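Local structure of glycosyl hyrolase, family 3 (Deinococcus radiodurans, 3TEV) at residues V47-K52 / R61-D66. The protein probably hydrolyses O-glycosidic bonds, acting as a glycosidase on a carbohydrate substrate. Numbering follows the deposited sequence.
Sequences VCLFGK and RRLCAD
Leu49 touches two neighbouring residues of helix 57-71, one with each of its methyl groups. Its CD1 meets the sulfur of Cys64, with Leu49 CD1 and Cys64 SG 3.9 Å apart. Its other branch turns to Leu63, where Leu49 CD2 and Leu63 CD2 lie 4.2 Å apart. The two leucine side chains run antiparallel and pass alongside one another, touching through one methyl each. No hydrogen bond crosses between 47-52 and 61-66. The contact is small and apolar, with 97 Å² buried, both sides summed, and its three residues are buried.

Leu49 has CG beside its backbone N (chi1 -57°) and an extended chi2 of 174°, which carries CD1 out to the helix. Leu63 has CG opposite its own backbone N (chi1 174°). Its first side-chain bond points toward the strand, and CD2 is the branch anti to CA, so this methyl reaches farthest. The first side-chain bond of Cys64 does not aim at the strand. Even so, its sulfur comes to the Leu49 methyl.

The backbones stay well apart, with Leu49 CA and Cys64 CA 9.6 Å from each other, so side chains alone bridge the gap. Leu49 is held in the sheet by backbone hydrogen bonds with Ala78 and Asp80. Ile77 of strand 76-79 touches both Leu49 and Cys64 and extends the apolar layer. Leu60, from the same helix, also packs on Leu49, and Ile126 packs on Cys64.

Strand 46-49, helix 57-71 and strand 76-79 form a beta-alpha-beta unit with parallel strands. The contact is the packing of the crossover helix on the sheet, as expected of a TIM-barrel-type domain such as that of family 3 glycoside hydrolases.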
# COMPACT_ATOMS: atom_id res chain seq x y z
N VAL A 47 -0.11 10.57 2.99
CA VAL A 47 -1.08 10.96 1.97
C VAL A 47 -0.79 10.22 0.67
O VAL A 47 0.37 9.97 0.35
CB VAL A 47 -1.03 12.46 1.66
CG1 VAL A 47 -1.70 12.73 0.33
CG2 VAL A 47 -1.68 13.27 2.76
N CYS A 48 -1.84 9.88 -0.07
CA CYS A 48 -1.66 9.25 -1.38
C CYS A 48 -2.22 10.21 -2.40
O CYS A 48 -3.30 10.77 -2.20
CB CYS A 48 -2.34 7.88 -1.47
SG CYS A 48 -1.91 7.04 -3.07
N LEU A 49 -1.47 10.44 -3.47
CA LEU A 49 -1.89 11.33 -4.55
C LEU A 49 -2.43 10.56 -5.74
O LEU A 49 -1.97 9.46 -6.03
CB LEU A 49 -0.73 12.20 -5.00
CG LEU A 49 -0.07 13.06 -3.93
CD1 LEU A 49 1.14 13.75 -4.50
CD2 LEU A 49 -1.04 14.08 -3.32
N PHE A 50 -3.42 11.14 -6.41
CA PHE A 50 -4.06 10.55 -7.58
C PHE A 50 -4.16 11.60 -8.70
O PHE A 50 -3.75 12.74 -8.52
CB PHE A 50 -5.46 10.05 -7.22
CG PHE A 50 -5.47 9.00 -6.15
CD1 PHE A 50 -5.40 7.66 -6.49
CD2 PHE A 50 -5.52 9.35 -4.81
CE1 PHE A 50 -5.38 6.67 -5.49
CE2 PHE A 50 -5.51 8.38 -3.81
CZ PHE A 50 -5.44 7.04 -4.14
N GLY A 51 -4.72 11.21 -9.83
CA GLY A 51 -4.88 12.08 -11.00
C GLY A 51 -5.46 13.44 -10.65
O GLY A 51 -4.96 14.47 -11.10
N LYS A 52 -6.50 13.45 -9.81
CA LYS A 52 -7.08 14.70 -9.33
C LYS A 52 -6.07 15.65 -8.65
O LYS A 52 -6.37 16.82 -8.44
CB LYS A 52 -8.24 14.41 -8.37
CG LYS A 52 -7.82 13.74 -7.04
CD LYS A 52 -8.97 13.65 -6.05
CE LYS A 52 -8.64 12.63 -4.97
NZ LYS A 52 -9.40 12.87 -3.73
N ARG A 61 5.48 19.59 -7.75
CA ARG A 61 6.63 19.91 -6.91
C ARG A 61 6.24 20.88 -5.80
O ARG A 61 6.67 20.71 -4.66
CB ARG A 61 7.79 20.49 -7.74
CG ARG A 61 9.06 20.75 -6.92
CD ARG A 61 10.24 21.17 -7.81
NE ARG A 61 10.76 20.08 -8.64
CZ ARG A 61 10.52 19.92 -9.95
NH1 ARG A 61 11.05 18.89 -10.61
NH2 ARG A 61 9.77 20.80 -10.62
N ARG A 62 5.44 21.88 -6.15
CA ARG A 62 4.90 22.84 -5.19
C ARG A 62 3.99 22.12 -4.16
O ARG A 62 4.13 22.33 -2.95
CB ARG A 62 4.14 23.95 -5.93
CG ARG A 62 3.79 25.20 -5.10
CD ARG A 62 2.95 26.22 -5.90
NE ARG A 62 3.39 26.34 -7.30
CZ ARG A 62 2.67 25.95 -8.37
NH1 ARG A 62 3.16 26.10 -9.60
NH2 ARG A 62 1.46 25.41 -8.20
N LEU A 63 3.12 21.24 -4.63
CA LEU A 63 2.22 20.51 -3.74
C LEU A 63 2.96 19.61 -2.73
O LEU A 63 2.62 19.62 -1.55
CB LEU A 63 1.20 19.70 -4.55
CG LEU A 63 0.28 18.78 -3.74
CD1 LEU A 63 -0.57 19.56 -2.70
CD2 LEU A 63 -0.61 17.99 -4.65
N CYS A 64 3.97 18.88 -3.17
CA CYS A 64 4.70 17.97 -2.30
C CYS A 64 5.63 18.71 -1.33
O CYS A 64 5.86 18.23 -0.21
CB CYS A 64 5.47 16.93 -3.10
SG CYS A 64 4.33 15.89 -4.03
N ALA A 65 6.13 19.87 -1.76
CA ALA A 65 6.96 20.69 -0.89
C ALA A 65 6.08 21.23 0.22
O ALA A 65 6.46 21.16 1.39
CB ALA A 65 7.66 21.84 -1.66
N ASP A 66 4.90 21.73 -0.14
CA ASP A 66 3.95 22.18 0.87
C ASP A 66 3.58 21.06 1.87
O ASP A 66 3.51 21.29 3.08
CB ASP A 66 2.69 22.73 0.19
CG ASP A 66 2.96 24.02 -0.59
OD1 ASP A 66 4.04 24.64 -0.43
OD2 ASP A 66 2.09 24.40 -1.39